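Local coordinates for protein HhaI Restriction Endonuclease (Haemophilus parahaemolyticus, PDB 6UKF) that recognises the DNA sequence GCGC and, as a type II restriction endonuclease, probably hydrolyses both strands there, at residues A[5-10]-A[22-27]; A[35-38]-A[42-45]; A[11-16]-A[134-139]. One frame throughout, in Å; residues are numbered along the deposited sequence.

Contact 1 (A[5-10]-A[22-27]); sequences EFEVFC and FAKKGE. With ACT (acetate ion), chain P; EDO (1,2-ethanediol), chain K; nucleotides of chain C.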
ATOM      1  N   GLU A   5     -11.671   0.607   8.104  1.00 12.07           N
ATOM      2  CA  GLU A   5     -12.241   0.815   9.431  1.00 12.03           C
ATOM      3  C   GLU A   5     -11.143   1.019  10.466  1.00 11.41           C
ATOM      4  O   GLU A   5     -11.297   1.815  11.400  1.00 12.16           O
ATOM      5  CB  GLU A   5     -13.108  -0.389   9.797  1.00 13.99           C
ATOM      6  CG  GLU A   5     -14.297  -0.580   8.870  1.00 15.67           C
ATOM      7  CD  GLU A   5     -14.781  -2.019   8.789  1.00 18.55           C
ATOM      8  OE1 GLU A   5     -14.249  -2.856   9.437  1.00 18.31           O
ATOM      9  OE2 GLU A   5     -15.787  -2.287   7.967  1.00 22.18           O
ATOM     10  N   PHE A   6     -10.024   0.309  10.312  1.00 11.15           N
ATOM     11  CA  PHE A   6      -8.916   0.452  11.250  1.00 11.41           C
ATOM     12  C   PHE A   6      -8.336   1.859  11.214  1.00 11.10           C
ATOM     13  O   PHE A   6      -8.018   2.436  12.260  1.00 11.42           O
ATOM     14  CB  PHE A   6      -7.829  -0.570  10.922  1.00 11.22           C
ATOM     15  CG  PHE A   6      -6.688  -0.561  11.890  1.00 11.75           C
ATOM     16  CD1 PHE A   6      -6.798  -1.212  13.106  1.00 15.55           C
ATOM     17  CD2 PHE A   6      -5.506   0.098  11.594  1.00 12.33           C
ATOM     18  CE1 PHE A   6      -5.753  -1.207  14.006  1.00 18.64           C
ATOM     19  CE2 PHE A   6      -4.456   0.106  12.492  1.00 13.72           C
ATOM     20  CZ  PHE A   6      -4.580  -0.548  13.700  1.00 17.66           C
ATOM     21  N   GLU A   7      -8.179   2.427  10.019  1.00 10.97           N
ATOM     22  CA  GLU A   7      -7.624   3.773   9.922  1.00 11.74           C
ATOM     23  C   GLU A   7      -8.555   4.803  10.554  1.00 11.12           C
ATOM     24  O   GLU A   7      -8.095   5.734  11.224  1.00 12.07           O
ATOM     25  CB  GLU A   7      -7.307   4.102   8.464  1.00 13.83           C
ATOM     26  CG  GLU A   7      -6.164   3.250   7.917  1.00 15.85           C
ATOM     27  CD  GLU A   7      -5.724   3.636   6.516  1.00 20.39           C
ATOM     28  OE1 GLU A   7      -6.376   4.417   5.904  1.00 24.45           O
ATOM     29  OE2 GLU A   7      -4.623   3.063   6.030  1.00 21.97           O
ATOM     30  N   VAL A   8      -9.868   4.640  10.376  1.00 11.51           N
ATOM     31  CA  VAL A   8     -10.821   5.528  11.040  1.00 11.85           C
ATOM     32  C   VAL A   8     -10.735   5.358  12.554  1.00 11.47           C
ATOM     33  O   VAL A   8     -10.780   6.336  13.311  1.00 11.73           O
ATOM     34  CB  VAL A   8     -12.243   5.259  10.510  1.00 13.58           C
ATOM     35  CG1 VAL A   8     -13.274   6.046  11.305  1.00 15.72           C
ATOM     36  CG2 VAL A   8     -12.336   5.601   9.025  1.00 15.20           C
ATOM     37  N   PHE A   9     -10.631   4.108  13.011  1.00 10.77           N
ATOM     38  CA  PHE A   9     -10.444   3.800  14.428  1.00 11.24           C
ATOM     39  C   PHE A   9      -9.238   4.541  14.996  1.00 10.32           C
ATOM     40  O   PHE A   9      -9.310   5.131  16.083  1.00 12.08           O
ATOM     41  CB  PHE A   9     -10.283   2.274  14.516  1.00 13.42           C
ATOM     42  CG  PHE A   9     -10.126   1.715  15.903  1.00 14.58           C
ATOM     43  CD1 PHE A   9     -11.037   1.989  16.910  1.00 18.08           C
ATOM     44  CD2 PHE A   9      -9.088   0.837  16.169  1.00 18.35           C
ATOM     45  CE1 PHE A   9     -10.880   1.429  18.172  1.00 20.61           C
ATOM     46  CE2 PHE A   9      -8.933   0.276  17.417  1.00 20.69           C
ATOM     47  CZ  PHE A   9      -9.827   0.571  18.419  1.00 21.91           C
ATOM     48  N   CYS A  10      -8.129   4.552  14.257  1.00 10.92           N
ATOM     49  CA  CYS A  10      -6.922   5.228  14.725  1.00 10.31           C
ATOM     50  C   CYS A  10      -7.103   6.742  14.757  1.00 10.14           C
ATOM     51  O   CYS A  10      -6.702   7.403  15.721  1.00 10.72           O
ATOM     52  CB  CYS A  10      -5.741   4.863  13.823  1.00 11.23           C
ATOM     53  SG  CYS A  10      -5.147   3.172  14.005  1.00 11.50           S
ATOM     54  N   PHE A  22      -5.918  15.944  13.842  1.00  9.90           N
ATOM     55  CA  PHE A  22      -5.472  14.830  13.010  1.00  9.78           C
ATOM     56  C   PHE A  22      -6.438  14.663  11.849  1.00 11.08           C
ATOM     57  O   PHE A  22      -7.578  14.227  12.035  1.00 14.24           O
ATOM     58  CB  PHE A  22      -5.332  13.573  13.861  1.00  9.73           C
ATOM     59  CG  PHE A  22      -4.414  13.770  15.028  1.00  9.24           C
ATOM     60  CD1 PHE A  22      -3.050  13.572  14.892  1.00 10.14           C
ATOM     61  CD2 PHE A  22      -4.903  14.218  16.243  1.00  9.62           C
ATOM     62  CE1 PHE A  22      -2.195  13.781  15.957  1.00 10.45           C
ATOM     63  CE2 PHE A  22      -4.053  14.432  17.310  1.00  9.71           C
ATOM     64  CZ  PHE A  22      -2.696  14.212  17.167  1.00  9.95           C
ATOM     65  N   ALA A  23      -5.972  15.022  10.658  1.00 10.71           N
ATOM     66  CA  ALA A  23      -6.801  15.065   9.463  1.00 11.55           C
ATOM     67  C   ALA A  23      -6.619  13.799   8.638  1.00 12.28           C
ATOM     68  O   ALA A  23      -5.491  13.346   8.414  1.00 12.86           O
ATOM     69  CB  ALA A  23      -6.446  16.285   8.615  1.00 13.74           C
ATOM     70  N   LYS A  24      -7.738  13.228   8.200  1.00 13.29           N
ATOM     71  CA  LYS A  24      -7.756  12.152   7.206  1.00 15.92           C
ATOM     72  C   LYS A  24      -8.883  12.536   6.248  1.00 17.09           C
ATOM     73  O   LYS A  24     -10.031  12.119   6.424  1.00 20.04           O
ATOM     74  CB  LYS A  24      -7.994  10.795   7.854  1.00 18.47           C
ATOM     75  CG  LYS A  24      -7.965   9.619   6.877  1.00 23.32           C
ATOM     76  CD  LYS A  24      -8.706   8.409   7.432  1.00 29.79           C
ATOM     77  CE  LYS A  24      -9.640   7.794   6.398  1.00 34.42           C
ATOM     78  NZ  LYS A  24      -8.951   6.911   5.423  1.00 36.06           N
ATOM     79  N   LYS A  25      -8.550  13.339   5.243  1.00 15.20           N
ATOM     80  CA  LYS A  25      -9.554  13.908   4.357  1.00 15.92           C
ATOM     81  C   LYS A  25      -8.838  14.508   3.158  1.00 16.69           C
ATOM     82  O   LYS A  25      -7.639  14.795   3.209  1.00 17.53           O
ATOM     83  CB  LYS A  25     -10.391  14.971   5.077  1.00 17.08           C
ATOM     84  CG  LYS A  25      -9.562  16.002   5.840  1.00 20.50           C
ATOM     85  CD  LYS A  25     -10.441  16.991   6.598  1.00 23.36           C
ATOM     86  CE  LYS A  25      -9.623  17.822   7.576  1.00 24.94           C
ATOM     87  NZ  LYS A  25     -10.465  18.676   8.469  1.00 27.48           N
ATOM     88  N   GLY A  26      -9.591  14.696   2.081  1.00 15.98           N
ATOM     89  CA  GLY A  26      -9.018  15.176   0.844  1.00 15.18           C
ATOM     90  C   GLY A  26      -8.279  14.081   0.102  1.00 14.98           C
ATOM     91  O   GLY A  26      -8.205  12.926   0.523  1.00 17.64           O
ATOM     92  N   GLU A  27      -7.721  14.464  -1.042  1.00 17.18           N
ATOM     93  CA  GLU A  27      -6.950  13.526  -1.841  1.00 21.17           C
ATOM     94  C   GLU A  27      -5.661  13.139  -1.127  1.00 22.50           C
ATOM     95  O   GLU A  27      -5.060  13.936  -0.401  1.00 22.09           O
ATOM     96  CB  GLU A  27      -6.597  14.141  -3.193  1.00 28.37           C
ATOM     97  CG  GLU A  27      -7.742  14.186  -4.179  1.00 36.96           C
ATOM     98  CD  GLU A  27      -7.269  13.994  -5.604  1.00 42.51           C
ATOM     99  OE1 GLU A  27      -6.419  13.109  -5.836  1.00 44.92           O
ATOM    100  OE2 GLU A  27      -7.739  14.729  -6.493  1.00 43.92           O
TER
HETATM  101  C   ACT P 713      -4.595  13.340   4.627  1.00 45.61           C
HETATM  102  O   ACT P 713      -5.546  12.532   4.466  1.00 44.39           O
HETATM  103  OXT ACT P 713      -3.398  13.236   4.248  1.00 45.71           O
HETATM  104  CH3 ACT P 713      -4.926  14.649   5.404  1.00 45.31           C
HETATM  105  C1  EDO K 708      -7.756  18.899  11.705  1.00 47.27           C
HETATM  106  O1  EDO K 708      -8.147  19.290  10.385  1.00 47.69           O
HETATM  107  C2  EDO K 708      -8.306  17.510  12.002  1.00 48.56           C
HETATM  108  O2  EDO K 708      -9.737  17.546  11.950  1.00 49.95           O
ATOM    109  P    DT C   9      -7.728   9.470  -5.936  1.00 29.03           P
ATOM    110  OP1  DT C   9      -8.033  10.596  -5.028  1.00 29.24           O
ATOM    111  OP2  DT C   9      -8.542   9.260  -7.151  1.00 31.70           O
ATOM    112  O5'  DT C   9      -6.203   9.581  -6.397  1.00 29.90           O
ATOM    113  C5'  DT C   9      -5.147   9.638  -5.431  1.00 29.27           C
ATOM    114  C4'  DT C   9      -3.810   9.746  -6.142  1.00 29.15           C
ATOM    115  O4'  DT C   9      -3.505   8.482  -6.758  1.00 25.50           O
ATOM    116  C3'  DT C   9      -3.798  10.774  -7.259  1.00 31.70           C
ATOM    117  O3'  DT C   9      -3.261  12.026  -6.784  1.00 33.80           O
ATOM    118  C2'  DT C   9      -2.939  10.151  -8.361  1.00 30.58           C
ATOM    119  C1'  DT C   9      -2.804   8.681  -7.965  1.00 27.66           C
ATOM    120  N1   DT C   9      -3.365   7.741  -8.994  1.00 22.62           N
ATOM    121  C2   DT C   9      -2.513   6.963  -9.740  1.00 21.10           C
ATOM    122  O2   DT C   9      -1.304   6.985  -9.608  1.00 22.18           O
ATOM    123  N3   DT C   9      -3.128   6.144 -10.649  1.00 17.94           N
ATOM    124  C4   DT C   9      -4.485   6.030 -10.887  1.00 17.92           C
ATOM    125  O4   DT C   9      -4.940   5.261 -11.727  1.00 19.16           O
ATOM    126  C5   DT C   9      -5.327   6.879 -10.075  1.00 19.04           C
ATOM    127  C7   DT C   9      -6.813   6.847 -10.245  1.00 21.78           C
ATOM    128  C6   DT C   9      -4.734   7.687  -9.180  1.00 20.26           C
TER

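Contact 2 (A[35-38]-A[42-45]); sequences ILFT and PFYI. With EDO (1,2-ethanediol), chain I.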
ATOM      1  N   ILE A  35      -2.829  10.139   7.468  1.00 23.45           N
ATOM      2  CA  ILE A  35      -3.187  10.947   8.636  1.00 14.80           C
ATOM      3  C   ILE A  35      -2.151  12.057   8.810  1.00 13.40           C
ATOM      4  O   ILE A  35      -0.952  11.769   8.914  1.00 15.54           O
ATOM      5  CB  ILE A  35      -3.293  10.087   9.911  1.00 16.36           C
ATOM      6  CG1 ILE A  35      -4.101   8.807   9.654  1.00 20.24           C
ATOM      7  CG2 ILE A  35      -3.871  10.886  11.069  1.00 20.04           C
ATOM      8  CD1 ILE A  35      -4.607   8.137  10.909  1.00 25.06           C
ATOM      9  N   LEU A  36      -2.616  13.315   8.837  1.00  9.79           N
ATOM     10  CA  LEU A  36      -1.776  14.498   8.989  1.00  9.31           C
ATOM     11  C   LEU A  36      -2.061  15.156  10.331  1.00  9.29           C
ATOM     12  O   LEU A  36      -3.213  15.477  10.640  1.00 10.50           O
ATOM     13  CB  LEU A  36      -2.063  15.493   7.865  1.00 10.72           C
ATOM     14  CG  LEU A  36      -1.322  16.826   7.976  1.00 11.18           C
ATOM     15  CD1 LEU A  36       0.181  16.629   7.886  1.00 11.28           C
ATOM     16  CD2 LEU A  36      -1.816  17.767   6.898  1.00 13.90           C
ATOM     17  N   PHE A  37      -1.011  15.358  11.118  1.00  8.89           N
ATOM     18  CA  PHE A  37      -1.095  16.222  12.287  1.00  8.86           C
ATOM     19  C   PHE A  37      -0.931  17.664  11.819  1.00  9.09           C
ATOM     20  O   PHE A  37       0.092  18.012  11.220  1.00  9.95           O
ATOM     21  CB  PHE A  37      -0.016  15.869  13.302  1.00  9.43           C
ATOM     22  CG  PHE A  37       0.109  16.878  14.394  1.00  9.37           C
ATOM     23  CD1 PHE A  37      -0.934  17.080  15.281  1.00  9.89           C
ATOM     24  CD2 PHE A  37       1.251  17.648  14.518  1.00  9.26           C
ATOM     25  CE1 PHE A  37      -0.832  18.021  16.285  1.00  9.73           C
ATOM     26  CE2 PHE A  37       1.358  18.590  15.518  1.00 10.53           C
ATOM     27  CZ  PHE A  37       0.315  18.778  16.403  1.00 10.56           C
ATOM     28  N   THR A  38      -1.931  18.498  12.097  1.00  9.44           N
ATOM     29  CA  THR A  38      -2.053  19.833  11.509  1.00 10.60           C
ATOM     30  C   THR A  38      -1.656  20.948  12.471  1.00 11.42           C
ATOM     31  O   THR A  38      -2.272  22.019  12.473  1.00 13.71           O
ATOM     32  CB  THR A  38      -3.478  20.059  11.010  1.00 12.73           C
ATOM     33  OG1 THR A  38      -4.386  19.970  12.114  1.00 13.90           O
ATOM     34  CG2 THR A  38      -3.857  19.028   9.964  1.00 13.54           C
ATOM     35  N   PRO A  42       4.061  20.050  11.897  1.00  9.49           N
ATOM     36  CA  PRO A  42       3.230  19.091  11.166  1.00  9.35           C
ATOM     37  C   PRO A  42       4.024  17.874  10.737  1.00  9.18           C
ATOM     38  O   PRO A  42       5.223  17.945  10.456  1.00 10.05           O
ATOM     39  CB  PRO A  42       2.764  19.892   9.946  1.00 11.39           C
ATOM     40  CG  PRO A  42       3.858  20.874   9.725  1.00 11.29           C
ATOM     41  CD  PRO A  42       4.335  21.258  11.099  1.00 10.51           C
ATOM     42  N   PHE A  43       3.334  16.742  10.682  1.00  8.38           N
ATOM     43  CA  PHE A  43       3.935  15.516  10.183  1.00  8.47           C
ATOM     44  C   PHE A  43       2.818  14.531   9.896  1.00  8.18           C
ATOM     45  O   PHE A  43       1.695  14.672  10.391  1.00  8.90           O
ATOM     46  CB  PHE A  43       4.931  14.907  11.178  1.00  9.06           C
ATOM     47  CG  PHE A  43       4.354  14.657  12.543  1.00  8.91           C
ATOM     48  CD1 PHE A  43       4.493  15.601  13.544  1.00  9.86           C
ATOM     49  CD2 PHE A  43       3.673  13.483  12.828  1.00  9.31           C
ATOM     50  CE1 PHE A  43       3.963  15.388  14.800  1.00 10.80           C
ATOM     51  CE2 PHE A  43       3.141  13.265  14.086  1.00 10.21           C
ATOM     52  CZ  PHE A  43       3.289  14.218  15.075  1.00 10.88           C
ATOM     53  N   TYR A  44       3.141  13.532   9.086  1.00  8.90           N
ATOM     54  CA  TYR A  44       2.204  12.466   8.790  1.00  9.35           C
ATOM     55  C   TYR A  44       2.405  11.303   9.754  1.00  9.14           C
ATOM     56  O   TYR A  44       3.503  11.070  10.272  1.00  8.88           O
ATOM     57  CB  TYR A  44       2.349  11.990   7.344  1.00 10.07           C
ATOM     58  CG  TYR A  44       1.872  13.006   6.329  1.00 11.20           C
ATOM     59  CD1 TYR A  44       0.543  13.048   5.926  1.00 12.22           C
ATOM     60  CD2 TYR A  44       2.750  13.929   5.778  1.00 14.00           C
ATOM     61  CE1 TYR A  44       0.106  13.977   5.000  1.00 13.49           C
ATOM     62  CE2 TYR A  44       2.323  14.859   4.853  1.00 16.41           C
ATOM     63  CZ  TYR A  44       1.001  14.880   4.468  1.00 15.14           C
ATOM     64  OH  TYR A  44       0.571  15.806   3.546  1.00 18.53           O
ATOM     65  N   ILE A  45       1.311  10.588  10.001  1.00 10.50           N
ATOM     66  CA  ILE A  45       1.279   9.407  10.851  1.00 10.77           C
ATOM     67  C   ILE A  45       0.762   8.262   9.994  1.00 10.46           C
ATOM     68  O   ILE A  45      -0.278   8.394   9.339  1.00 14.02           O
ATOM     69  CB  ILE A  45       0.360   9.620  12.069  1.00 12.12           C
ATOM     70  CG1 ILE A  45       0.846  10.806  12.908  1.00 11.50           C
ATOM     71  CG2 ILE A  45       0.286   8.353  12.925  1.00 14.87           C
ATOM     72  CD1 ILE A  45      -0.204  11.351  13.851  1.00 13.26           C
TER
HETATM   73  C1  EDO I 706       4.915  17.953   6.760  1.00 35.90           C
HETATM   74  O1  EDO I 706       6.060  17.542   7.518  1.00 34.80           O
HETATM   75  C2  EDO I 706       5.351  18.813   5.577  1.00 39.42           C
HETATM   76  O2  EDO I 706       6.106  18.023   4.649  1.00 41.73           O

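Contact 3 (A[11-16]-A[134-139]); sequences VTYLNK and GDFIIF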
ATOM      1  N   VAL A  11      -7.682   7.314  13.697  1.00 10.57           N
ATOM      2  CA  VAL A  11      -7.856   8.765  13.642  1.00 11.39           C
ATOM      3  C   VAL A  11      -8.798   9.227  14.744  1.00 11.58           C
ATOM      4  O   VAL A  11      -8.561  10.249  15.401  1.00 11.65           O
ATOM      5  CB  VAL A  11      -8.354   9.198  12.249  1.00 16.66           C
ATOM      6  CG1 VAL A  11      -8.669  10.696  12.225  1.00 20.77           C
ATOM      7  CG2 VAL A  11      -7.333   8.858  11.185  1.00 18.35           C
ATOM      8  N   THR A  12      -9.884   8.485  14.959  1.00 12.14           N
ATOM      9  CA  THR A  12     -10.827   8.838  16.013  1.00 12.07           C
ATOM     10  C   THR A  12     -10.148   8.832  17.374  1.00 11.67           C
ATOM     11  O   THR A  12     -10.369   9.731  18.195  1.00 12.23           O
ATOM     12  CB  THR A  12     -11.998   7.857  15.991  1.00 15.29           C
ATOM     13  OG1 THR A  12     -12.660   7.929  14.721  1.00 17.68           O
ATOM     14  CG2 THR A  12     -12.989   8.169  17.105  1.00 17.19           C
ATOM     15  N   TYR A  13      -9.310   7.827  17.629  1.00 11.30           N
ATOM     16  CA  TYR A  13      -8.586   7.767  18.893  1.00 11.21           C
ATOM     17  C   TYR A  13      -7.670   8.972  19.057  1.00 10.45           C
ATOM     18  O   TYR A  13      -7.624   9.593  20.126  1.00 10.81           O
ATOM     19  CB  TYR A  13      -7.771   6.477  18.967  1.00 11.63           C
ATOM     20  CG  TYR A  13      -6.816   6.450  20.136  1.00 12.04           C
ATOM     21  CD1 TYR A  13      -7.272   6.176  21.416  1.00 13.08           C
ATOM     22  CD2 TYR A  13      -5.464   6.710  19.963  1.00 11.57           C
ATOM     23  CE1 TYR A  13      -6.407   6.157  22.494  1.00 13.66           C
ATOM     24  CE2 TYR A  13      -4.590   6.694  21.032  1.00 13.55           C
ATOM     25  CZ  TYR A  13      -5.067   6.416  22.297  1.00 14.35           C
ATOM     26  OH  TYR A  13      -4.203   6.397  23.370  1.00 18.20           O
ATOM     27  N   LEU A  14      -6.916   9.308  18.010  1.00  9.95           N
ATOM     28  CA  LEU A  14      -5.986  10.428  18.105  1.00  9.56           C
ATOM     29  C   LEU A  14      -6.720  11.724  18.420  1.00  9.24           C
ATOM     30  O   LEU A  14      -6.305  12.490  19.295  1.00  9.89           O
ATOM     31  CB  LEU A  14      -5.194  10.561  16.806  1.00  9.26           C
ATOM     32  CG  LEU A  14      -4.141   9.478  16.586  1.00  9.73           C
ATOM     33  CD1 LEU A  14      -3.655   9.502  15.147  1.00 11.77           C
ATOM     34  CD2 LEU A  14      -2.982   9.659  17.552  1.00 12.09           C
ATOM     35  N   ASN A  15      -7.817  11.986  17.711  1.00  9.81           N
ATOM     36  CA  ASN A  15      -8.532  13.241  17.908  1.00 10.01           C
ATOM     37  C   ASN A  15      -9.162  13.320  19.294  1.00 10.37           C
ATOM     38  O   ASN A  15      -9.148  14.383  19.924  1.00 12.60           O
ATOM     39  CB  ASN A  15      -9.574  13.420  16.803  1.00 11.37           C
ATOM     40  CG  ASN A  15      -8.958  13.904  15.502  1.00 10.82           C
ATOM     41  OD1 ASN A  15      -8.135  14.821  15.494  1.00 12.07           O
ATOM     42  ND2 ASN A  15      -9.346  13.284  14.396  1.00 14.21           N
ATOM     43  N   LYS A  16      -9.712  12.214  19.798  1.00 10.75           N
ATOM     44  CA  LYS A  16     -10.345  12.264  21.113  1.00 12.52           C
ATOM     45  C   LYS A  16      -9.317  12.311  22.238  1.00 12.24           C
ATOM     46  O   LYS A  16      -9.602  12.849  23.312  1.00 12.96           O
ATOM     47  CB  LYS A  16     -11.284  11.072  21.306  1.00 19.07           C
ATOM     48  CG  LYS A  16     -10.584   9.781  21.680  1.00 23.15           C
ATOM     49  N   GLY A 134      -4.809  -4.390  20.548  1.00 18.60           N
ATOM     50  CA  GLY A 134      -5.811  -4.308  21.588  1.00 19.07           C
ATOM     51  C   GLY A 134      -5.754  -2.996  22.344  1.00 18.25           C
ATOM     52  O   GLY A 134      -6.794  -2.494  22.788  1.00 20.62           O
ATOM     53  N   ASP A 135      -4.555  -2.440  22.503  1.00 16.55           N
ATOM     54  CA  ASP A 135      -4.348  -1.059  22.904  1.00 16.65           C
ATOM     55  C   ASP A 135      -3.599  -0.344  21.787  1.00 12.68           C
ATOM     56  O   ASP A 135      -2.858  -0.962  21.017  1.00 12.57           O
ATOM     57  CB  ASP A 135      -3.516  -0.960  24.187  1.00 23.38           C
ATOM     58  CG  ASP A 135      -4.256  -1.470  25.409  1.00 31.81           C
ATOM     59  OD1 ASP A 135      -5.443  -1.120  25.581  1.00 35.55           O
ATOM     60  OD2 ASP A 135      -3.650  -2.221  26.202  1.00 36.26           O
ATOM     61  N   PHE A 136      -3.790   0.968  21.712  1.00 12.07           N
ATOM     62  CA  PHE A 136      -3.123   1.749  20.683  1.00 11.31           C
ATOM     63  C   PHE A 136      -1.649   1.917  21.017  1.00 10.90           C
ATOM     64  O   PHE A 136      -1.271   2.113  22.175  1.00 13.98           O
ATOM     65  CB  PHE A 136      -3.791   3.111  20.521  1.00 12.73           C
ATOM     66  CG  PHE A 136      -5.107   3.043  19.814  1.00 11.56           C
ATOM     67  CD1 PHE A 136      -5.157   2.898  18.438  1.00 12.64           C
ATOM     68  CD2 PHE A 136      -6.293   3.109  20.520  1.00 12.46           C
ATOM     69  CE1 PHE A 136      -6.363   2.827  17.781  1.00 14.08           C
ATOM     70  CE2 PHE A 136      -7.506   3.040  19.867  1.00 13.55           C
ATOM     71  CZ  PHE A 136      -7.540   2.901  18.498  1.00 14.41           C
ATOM     72  N   ILE A 137      -0.823   1.835  19.981  1.00  9.61           N
ATOM     73  CA  ILE A 137       0.625   1.932  20.090  1.00 10.04           C
ATOM     74  C   ILE A 137       1.074   2.988  19.093  1.00  9.53           C
ATOM     75  O   ILE A 137       0.799   2.865  17.894  1.00 10.19           O
ATOM     76  CB  ILE A 137       1.294   0.582  19.785  1.00 11.82           C
ATOM     77  CG1 ILE A 137       0.855  -0.471  20.808  1.00 13.45           C
ATOM     78  CG2 ILE A 137       2.802   0.733  19.767  1.00 15.92           C
ATOM     79  CD1 ILE A 137       1.113  -1.895  20.374  1.00 16.81           C
ATOM     80  N   ILE A 138       1.745   4.026  19.582  1.00  9.14           N
ATOM     81  CA  ILE A 138       2.228   5.125  18.754  1.00  8.33           C
ATOM     82  C   ILE A 138       3.731   5.219  18.955  1.00  8.76           C
ATOM     83  O   ILE A 138       4.205   5.265  20.095  1.00 10.01           O
ATOM     84  CB  ILE A 138       1.558   6.456  19.140  1.00  9.10           C
ATOM     85  CG1 ILE A 138       0.035   6.351  19.011  1.00 10.33           C
ATOM     86  CG2 ILE A 138       2.100   7.588  18.274  1.00 10.80           C
ATOM     87  CD1 ILE A 138      -0.709   7.517  19.618  1.00 11.86           C
ATOM     88  N   PHE A 139       4.483   5.261  17.859  1.00  7.24           N
ATOM     89  CA  PHE A 139       5.930   5.264  18.001  1.00  8.14           C
ATOM     90  C   PHE A 139       6.587   6.031  16.867  1.00  7.28           C
ATOM     91  O   PHE A 139       6.052   6.081  15.752  1.00  7.41           O
ATOM     92  CB  PHE A 139       6.499   3.838  18.083  1.00  8.44           C
ATOM     93  CG  PHE A 139       6.285   3.018  16.844  1.00  8.21           C
ATOM     94  CD1 PHE A 139       7.188   3.074  15.797  1.00  8.85           C
ATOM     95  CD2 PHE A 139       5.195   2.173  16.737  1.00  8.71           C
ATOM     96  CE1 PHE A 139       6.999   2.312  14.660  1.00  9.93           C
ATOM     97  CE2 PHE A 139       5.003   1.407  15.605  1.00 10.17           C
ATOM     98  CZ  PHE A 139       5.908   1.476  14.565  1.00 10.18           C
TER

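Contact 1 (A[5-10]-A[22-27])
Glu7, Val8 and Lys24 make a sparse, largely electrostatic contact between the N-terminal helix 3-18 and the chain as it leaves the short edge strand 22-23. Only about 110 Å² is buried, and the charged pair is loose: Glu7 OE1 lies 3.6 Å from Lys24 NZ, a long salt bridge. The lysine comes in roughly perpendicular to the glutamate. Glu7 runs extended, while Lys24, whose CG stands opposite its own backbone N (chi1 -178°), heads for the helix and then bends at its third and fourth torsions, which brings the ammonium group round to the carboxylate. Along the way Lys24 CE comes within 4.4 Å of Val8 CG2, a marginal apolar touch, and Lys24 also lies against Val11, one turn further along.

A helix packed on a mixed sheet in which 35-37 and 43-47 form a hairpin is consistent with the core of PD-(D/E)XK nucleases, the class to which many restriction enzymes belong. The buried side chain of Glu7 also touches Asp34, Ala47 and a sugar of the bound DNA.

Beyond Lys24 the chain turns from the helix toward the DNA. Lys25 N donates to an acetate oxygen O at 3.2 Å, a somewhat bent bond (141°), and Lys25 NZ reaches O1 of an ethanediol molecule at 3.1 Å; both small molecules probably come from the crystallisation liquor. Gly26 then carries the backbone through a positive phi. Glu27 OE1 and OP1 of thymidine DT9 of chain C are 3.1 Å apart, two oxygens that would probably need a proton or another mediator between them.

Contact 2 (A[35-38]-A[42-45])
Phe37 and Phe43 pack against each other on the buried face of a beta hairpin whose antiparallel strands, 35-37 and 43-47, lie in the five-stranded mixed sheet. Phe37 CD2 meets Phe43 CE1 at 3.5 Å, with the ring planes inclined at 36°, while Phe37 CB sits over the middle of the Phe43 ring, 4.1 Å from its centroid. Phe43 can offer that face because its CG is wedged between backbone N and carbonyl carbon (chi1 55°). Ile35 and Ile45 continue the same face, and Phe252 and Ala255 of helix 242-255 reach it from outside the hairpin.

The other face is partly exposed. There Leu36 CD1 rests over the centre of the Tyr44 ring, 3.9 Å from the centroid, in a CH-pi contact, with Thr32 and Ser33 nearby. At the turn, an ethanediol O1 donates to Pro42 O at 3.1 Å; the same molecule, probably from the crystallisation liquor, is also hydrogen-bonded to Ser125 OG.

Two backbone bonds tie the strands: Ile45 N to Ile35 O at 2.8 Å, nearly straight at 167°, and Phe37 N to Phe43 O at 2.9 Å. Tyr44 CA adds a CA-H...O contact to Ile35 O at 3.2 Å. Polar groups of the backbone thus fix the register, whereas the gain from burial falls mainly on the aromatic and aliphatic face turned to the protein interior.

Contact 3 (A[11-16]-A[134-139])
Tyr13 of the N-terminal helix and Phe136 at the start of edge strand 136-140 form an offset stack, with ring centroids 4.0 Å apart and planes inclined at 17°. The side chains come from opposite directions and overlap, so each ring reaches the CB of the other residue. Tyr13 CB stands 3.8 Å from the Phe136 centroid and Phe136 CB 4.0 Å from the Tyr13 centroid, giving a CH-pi contact on each ring in addition to the stack. The closest carbons, Tyr13 CD1 and Phe136 CD2, are only 3.3 Å apart, which marks close packing.

Different first torsions produce this overlap. In Tyr13 the ring leaves the helix opposite the backbone N (chi1 170°) and points at the strand; in Phe136 it is set opposite the carbonyl carbon (chi1 -74°) and folds back under the tyrosine. The helix runs steeply across the edge strand, over the face of the sheet that carries Phe136 and Ile138.

Ile138, two residues along and on the same face, approaches the Tyr13 ring from its edge: its CD1 is 4.2 Å from Tyr13 CE2 and, more closely, 3.7 Å from Leu14 CD2. Ile130 of the neighbouring strand 126-132 touches Leu14, Phe136 and Ile138 alike, filling the apolar interface between helix and sheet.

The polar end of Tyr13 is satisfied by a third element of the fold, its OH being hydrogen-bonded to Arg249 NH1 of helix 242-255. Between the two segments themselves, the stack, the paired CH-pi contacts and the isoleucine-leucine touch imply that dispersion carries the contact.

Overall arrangement
Contacts 1 and 3 belong to the packing of helix 3-18 on the mixed sheet, and contact 2 to the sheet itself, nested in the long loop that contact 3 closes. Their centres lie 11 Å (1 to 2 and 1 to 3) and 13 Å (2 to 3) apart. Phe22 links them, its N 3.0 Å from Asn15 OD1 and its ring against Phe37 and Ile45. Ala23 N, 2.8 Å from Leu36 O, extends the hairpin to the edge strand. Contact 1 touches the DNA, whereas the nearest atoms of contacts 2 and 3 stay about 7 and 11 Å from it. The calcium ion is bound at Ser151 and Thr153, on a different sheet.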